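Local coordinates for AncCDT-1 (Synthetic construct, PDB 5T0W), which binds arginine between its two lobes and probably served as an amino acid-binding protein for transport, ancestral to cyclohexadienyl dehydratase, at residues T69-G73 with Q139-T143; V86-I92 with E207-A212. One frame throughout, in Å; residues are numbered along the deposited sequence.

Contact 1: T69-G73 with Q139-T143. With ARG (arginine), chain E.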
loop_
_atom_site.group_PDB
_atom_site.type_symbol
_atom_site.label_atom_id
_atom_site.label_comp_id
_atom_site.label_asym_id
_atom_site.label_seq_id
_atom_site.Cartn_x
_atom_site.Cartn_y
_atom_site.Cartn_z
ATOM N N THR A 69 -5.164 -6.182 9.428
ATOM C CA THR A 69 -6.394 -5.440 9.225
ATOM C C THR A 69 -6.771 -5.491 7.779
ATOM O O THR A 69 -5.905 -5.437 6.910
ATOM C CB THR A 69 -6.211 -3.987 9.617
ATOM O OG1 THR A 69 -5.762 -3.916 10.982
ATOM C CG2 THR A 69 -7.510 -3.227 9.472
ATOM N N THR A 70 -8.065 -5.618 7.511
ATOM C CA THR A 70 -8.573 -5.597 6.133
ATOM C C THR A 70 -8.400 -4.198 5.567
ATOM O O THR A 70 -8.732 -3.240 6.233
ATOM C CB THR A 70 -10.072 -5.990 6.083
ATOM O OG1 THR A 70 -10.207 -7.335 6.557
ATOM C CG2 THR A 70 -10.651 -5.897 4.639
ATOM N N TRP A 71 -7.869 -4.077 4.359
ATOM C CA TRP A 71 -7.601 -2.754 3.783
ATOM C C TRP A 71 -8.807 -1.791 3.833
ATOM O O TRP A 71 -8.678 -0.634 4.225
ATOM C CB TRP A 71 -7.142 -2.882 2.336
ATOM C CG TRP A 71 -6.884 -1.571 1.765
ATOM C CD1 TRP A 71 -7.638 -0.934 0.824
ATOM C CD2 TRP A 71 -5.848 -0.658 2.136
ATOM N NE1 TRP A 71 -7.127 0.290 0.596
ATOM C CE2 TRP A 71 -6.027 0.491 1.376
ATOM C CE3 TRP A 71 -4.789 -0.708 3.022
ATOM C CZ2 TRP A 71 -5.198 1.576 1.462
ATOM C CZ3 TRP A 71 -3.954 0.400 3.117
ATOM C CH2 TRP A 71 -4.160 1.514 2.337
ATOM N N ASP A 72 -9.971 -2.271 3.440
ATOM C CA ASP A 72 -11.133 -1.400 3.307
ATOM C C ASP A 72 -11.492 -0.675 4.598
ATOM O O ASP A 72 -11.880 0.476 4.555
ATOM C CB ASP A 72 -12.345 -2.186 2.814
ATOM C CG ASP A 72 -13.466 -1.273 2.356
ATOM O OD1 ASP A 72 -13.206 -0.438 1.451
ATOM O OD2 ASP A 72 -14.604 -1.400 2.899
ATOM N N GLY A 73 -11.358 -1.357 5.732
ATOM C CA GLY A 73 -11.670 -0.782 7.029
ATOM C C GLY A 73 -10.454 -0.307 7.812
ATOM O O GLY A 73 -10.513 -0.146 9.025
ATOM N N GLN A 139 -8.106 -4.161 -5.857
ATOM C CA GLN A 139 -8.353 -4.318 -4.438
ATOM C C GLN A 139 -9.369 -3.288 -3.941
ATOM O O GLN A 139 -9.251 -2.119 -4.236
ATOM C CB GLN A 139 -7.073 -4.218 -3.651
ATOM C CG GLN A 139 -7.286 -4.310 -2.130
ATOM C CD GLN A 139 -5.992 -4.428 -1.349
ATOM O OE1 GLN A 139 -4.960 -3.804 -1.678
ATOM N NE2 GLN A 139 -6.020 -5.236 -0.313
ATOM N N LEU A 140 -10.365 -3.738 -3.198
ATOM C CA LEU A 140 -11.433 -2.875 -2.714
ATOM C C LEU A 140 -10.904 -1.796 -1.784
ATOM O O LEU A 140 -10.086 -2.061 -0.909
ATOM C CB LEU A 140 -12.482 -3.709 -1.961
ATOM C CG LEU A 140 -13.619 -2.880 -1.276
ATOM C CD1 LEU A 140 -14.577 -2.167 -2.234
ATOM C CD2 LEU A 140 -14.376 -3.775 -0.311
ATOM N N GLY A 141 -11.351 -0.564 -2.009
ATOM C CA GLY A 141 -10.921 0.572 -1.194
ATOM C C GLY A 141 -9.508 1.125 -1.449
ATOM O O GLY A 141 -8.949 1.755 -0.569
ATOM N N THR A 142 -8.956 0.920 -2.651
ATOM C CA THR A 142 -7.645 1.383 -2.988
ATOM C C THR A 142 -7.690 2.484 -4.030
ATOM O O THR A 142 -8.695 2.700 -4.675
ATOM C CB THR A 142 -6.768 0.261 -3.538
ATOM O OG1 THR A 142 -7.422 -0.350 -4.646
ATOM C CG2 THR A 142 -6.451 -0.791 -2.492
ATOM N N THR A 143 -6.556 3.160 -4.228
ATOM C CA THR A 143 -6.459 4.201 -5.251
ATOM C C THR A 143 -6.582 3.594 -6.661
ATOM O O THR A 143 -6.988 4.287 -7.593
ATOM C CB THR A 143 -5.153 5.036 -5.153
ATOM O OG1 THR A 143 -4.008 4.187 -5.288
ATOM C CG2 THR A 143 -5.069 5.746 -3.834
HETATM N N ARG E . -1.427 2.509 -2.433
HETATM C CA ARG E . -2.830 2.110 -2.599
HETATM C C ARG E . -3.634 2.868 -1.612
HETATM O O ARG E . -4.854 2.910 -1.772
HETATM C CB ARG E . -3.003 0.642 -2.340
HETATM C CG ARG E . -2.708 0.299 -0.908
HETATM C CD ARG E . -3.115 -1.134 -0.577
HETATM N NE ARG E . -2.309 -1.629 0.527
HETATM C CZ ARG E . -2.504 -2.795 1.121
HETATM N NH1 ARG E . -1.697 -3.189 2.114
HETATM N NH2 ARG E . -3.497 -3.576 0.715
HETATM O OXT ARG E . -3.071 3.419 -0.645
#
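Two loops of the arginine pocket meet here, and the joint is carried by the indole of Trp71, whose NE1 donates to the backbone O of Gly141 at 2.6 Å. The N-H...O angle is 144°, and the nitrogen stands well above the carbonyl plane of Gly141, 65° out of it, so the oxygen is met from over the peptide instead of on a lone pair. CD1 of the same ring carries the edge on to Leu140 O, 3.2 Å away. CG2 of Thr142 comes in obliquely near NE1, while the Trp71 CB leans on the amide of Gln139. With CG opposite the backbone N (chi1 180°), the indole swings out from the 69-73 loop and presents one face to the ligand: CD of the bound arginine sits 3.7 Å above the ring, over its centre. This is the cleft of a family 3 solute-binding protein, with each lobe supplying one of the loops. At the guanidinium end, Gln139 OE1 takes a hydrogen bond from NH2 of the ligand at 2.8 Å; its NE2 is tied to Glu161 O, which fixes which way round the amide lies. Thr143 N donates to the ligand O at 3.0 Å. With an alanine in place of this tryptophan, Gly141 O is likely to lose its indole donor and the aliphatic part of the ligand the surface it lies on. Gln139 to Thr142 forms a type II turn, with Gly141 at positive phi. Thr142 OG1 bonds to Gln139 O at 2.6 Å and weakly caps Glu145 N at the start of helix 143-151. On the outer side, Asp72 OD1 rests 3.7 Å from Leu140 CG.

Contact 2: V86-I92 with E207-A212. With ARG (arginine), chain E.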
loop_
_atom_site.group_PDB
_atom_site.type_symbol
_atom_site.label_atom_id
_atom_site.label_comp_id
_atom_site.label_asym_id
_atom_site.label_seq_id
_atom_site.Cartn_x
_atom_site.Cartn_y
_atom_site.Cartn_z
ATOM N N VAL A 86 -0.815 3.518 10.707
ATOM C CA VAL A 86 -0.948 2.685 9.487
ATOM C C VAL A 86 0.386 2.675 8.723
ATOM O O VAL A 86 0.865 3.713 8.336
ATOM C CB VAL A 86 -2.044 3.219 8.567
ATOM C CG1 VAL A 86 -2.131 2.401 7.312
ATOM C CG2 VAL A 86 -3.375 3.230 9.281
ATOM N N MET A 87 0.977 1.508 8.536
ATOM C CA MET A 87 2.158 1.371 7.698
ATOM C C MET A 87 1.898 0.235 6.708
ATOM O O MET A 87 2.077 -0.942 7.023
ATOM C CB MET A 87 3.398 1.090 8.540
ATOM C CG MET A 87 3.559 2.021 9.738
ATOM S SD MET A 87 5.115 2.027 10.673
ATOM C CE MET A 87 6.441 2.506 9.560
ATOM N N SER A 88 1.315 0.594 5.568
ATOM C CA SER A 88 0.650 -0.397 4.704
ATOM C C SER A 88 0.495 0.077 3.277
ATOM O O SER A 88 -0.538 -0.122 2.649
ATOM C CB SER A 88 -0.711 -0.824 5.277
ATOM O OG SER A 88 -1.045 -2.122 4.827
ATOM N N GLY A 89 1.546 0.704 2.780
ATOM C CA GLY A 89 1.589 1.184 1.409
ATOM C C GLY A 89 0.513 2.187 1.088
ATOM O O GLY A 89 -0.047 2.154 0.013
ATOM N N MET A 90 0.206 3.053 2.049
ATOM C CA MET A 90 -0.910 3.945 1.911
ATOM C C MET A 90 -0.599 5.249 1.175
ATOM O O MET A 90 0.208 6.054 1.596
ATOM C CB MET A 90 -1.468 4.255 3.265
ATOM C CG MET A 90 -2.751 5.025 3.185
ATOM S SD MET A 90 -3.611 4.995 4.722
ATOM C CE MET A 90 -4.958 6.081 4.317
ATOM N N THR A 91 -1.251 5.429 0.041
ATOM C CA THR A 91 -1.166 6.650 -0.731
ATOM C C THR A 91 -1.832 7.805 0.038
ATOM O O THR A 91 -2.870 7.638 0.636
ATOM C CB THR A 91 -1.881 6.455 -2.076
ATOM O OG1 THR A 91 -1.254 5.398 -2.802
ATOM C CG2 THR A 91 -1.840 7.707 -2.891
ATOM N N ILE A 92 -1.186 8.980 0.010
ATOM C CA ILE A 92 -1.737 10.222 0.579
ATOM C C ILE A 92 -2.693 10.814 -0.439
ATOM O O ILE A 92 -2.302 11.088 -1.539
ATOM C CB ILE A 92 -0.633 11.263 0.906
ATOM C CG1 ILE A 92 0.351 10.673 1.937
ATOM C CG2 ILE A 92 -1.235 12.542 1.455
ATOM C CD1 ILE A 92 1.610 11.461 2.148
ATOM N N GLU A 207 2.141 9.224 -7.045
ATOM C CA GLU A 207 1.671 9.829 -5.792
ATOM C C GLU A 207 2.494 9.349 -4.586
ATOM O O GLU A 207 2.935 8.201 -4.575
ATOM C CB GLU A 207 0.200 9.443 -5.615
ATOM C CG GLU A 207 -0.762 10.110 -6.586
ATOM C CD GLU A 207 -0.983 11.603 -6.316
ATOM O OE1 GLU A 207 -0.874 12.053 -5.154
ATOM O OE2 GLU A 207 -1.304 12.348 -7.276
ATOM N N PRO A 208 2.679 10.225 -3.575
ATOM C CA PRO A 208 3.411 9.870 -2.364
ATOM C C PRO A 208 2.629 8.909 -1.485
ATOM O O PRO A 208 1.410 9.005 -1.388
ATOM C CB PRO A 208 3.545 11.203 -1.637
ATOM C CG PRO A 208 2.288 11.907 -1.978
ATOM C CD PRO A 208 1.971 11.500 -3.394
ATOM N N LEU A 209 3.338 7.971 -0.873
ATOM C CA LEU A 209 2.782 7.153 0.204
ATOM C C LEU A 209 3.185 7.801 1.509
ATOM O O LEU A 209 4.243 8.452 1.597
ATOM C CB LEU A 209 3.345 5.748 0.144
ATOM C CG LEU A 209 3.351 5.060 -1.211
ATOM C CD1 LEU A 209 3.880 3.639 -1.108
ATOM C CD2 LEU A 209 1.950 5.030 -1.802
ATOM N N GLY A 210 2.365 7.613 2.527
ATOM C CA GLY A 210 2.698 8.041 3.891
ATOM C C GLY A 210 2.201 7.056 4.931
ATOM O O GLY A 210 1.417 6.164 4.632
ATOM N N PHE A 211 2.615 7.276 6.174
ATOM C CA PHE A 211 2.032 6.612 7.332
ATOM C C PHE A 211 0.946 7.457 7.965
ATOM O O PHE A 211 1.129 8.645 8.200
ATOM C CB PHE A 211 3.102 6.351 8.359
ATOM C CG PHE A 211 4.297 5.704 7.787
ATOM C CD1 PHE A 211 4.174 4.502 7.098
ATOM C CD2 PHE A 211 5.541 6.282 7.911
ATOM C CE1 PHE A 211 5.290 3.894 6.564
ATOM C CE2 PHE A 211 6.654 5.680 7.394
ATOM C CZ PHE A 211 6.534 4.496 6.706
ATOM N N ALA A 212 -0.188 6.831 8.270
ATOM C CA ALA A 212 -1.365 7.560 8.785
ATOM C C ALA A 212 -1.457 7.482 10.290
ATOM O O ALA A 212 -1.179 6.445 10.849
ATOM C CB ALA A 212 -2.636 7.000 8.177
HETATM N N ARG E . -1.427 2.509 -2.433
HETATM C CA ARG E . -2.830 2.110 -2.599
HETATM C C ARG E . -3.634 2.868 -1.612
HETATM O O ARG E . -4.854 2.910 -1.772
HETATM C CB ARG E . -3.003 0.642 -2.340
HETATM C CG ARG E . -2.708 0.299 -0.908
HETATM C CD ARG E . -3.115 -1.134 -0.577
HETATM N NE ARG E . -2.309 -1.629 0.527
HETATM C CZ ARG E . -2.504 -2.795 1.121
HETATM N NH1 ARG E . -1.697 -3.189 2.114
HETATM N NH2 ARG E . -3.497 -3.576 0.715
HETATM O OXT ARG E . -3.071 3.419 -0.645
HETATM O O HOH W 1 1.875 3.221 4.657
#
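Met87 packs over one face of the Phe211 ring, and its chain can be followed outward. CB lies 3.8 Å from Phe211 CD1, and CG stays near the same atom, Phe211 CD1. SD then stands above the face, 4.6 Å from the ring centroid, a Met-aromatic contact. A bend at the last torsion (chi3 61°) folds CE back over the ring, 3.6 Å from the centroid, as a CH-pi contact. Beside this pair, Val86 and Ala212 form an antiparallel hydrogen-bonded pair, Val86 N reaching Ala212 O at 3.0 Å. Farther along, Gly210 N donates to Met90 O, and Ile92 N to Pro208 O at 2.9 Å with an almost straight N-H...O (175°). Between these two ladders a water accepts from Ser88 N and Met90 N and donates to Gly210 O. The loop so held grips the ligand: Thr91 N donates to OXT of the bound arginine at 2.8 Å, while Gly89 O and Thr91 OG1 both accept hydrogen bonds from the ligand's amino N. Helix 48-60 touches Met87 and Phe211, helix 74-79 lies against Val86, Met90 and Ala212, and Phe102 of strand 101-102 packs on Met90, Ile92 and Ala212.

Overall arrangement
From the N terminus the chain runs through strand 63-68 into loop 69-73, then along helix 74-79 and strand 85-86 into loop 86-92. It next crosses by strand 107-115 to strand 135-139, where 139-143 returns to 69-73 and closes contact 1 across 65 residues. After three more helices, 143-151, 163-171 and 182-189, with strands between and after them, strand 207-213 comes back to 86-92, closing contact 2 over 114 residues. The two closures therefore cross. Contact 1 joins the loop before helix 74-79 to the loop leading into helix 143-151; contact 2 joins strand 85-86 and its following loop to strand 207-213. Their centres lie about 12 Å apart, and both touch the bound arginine.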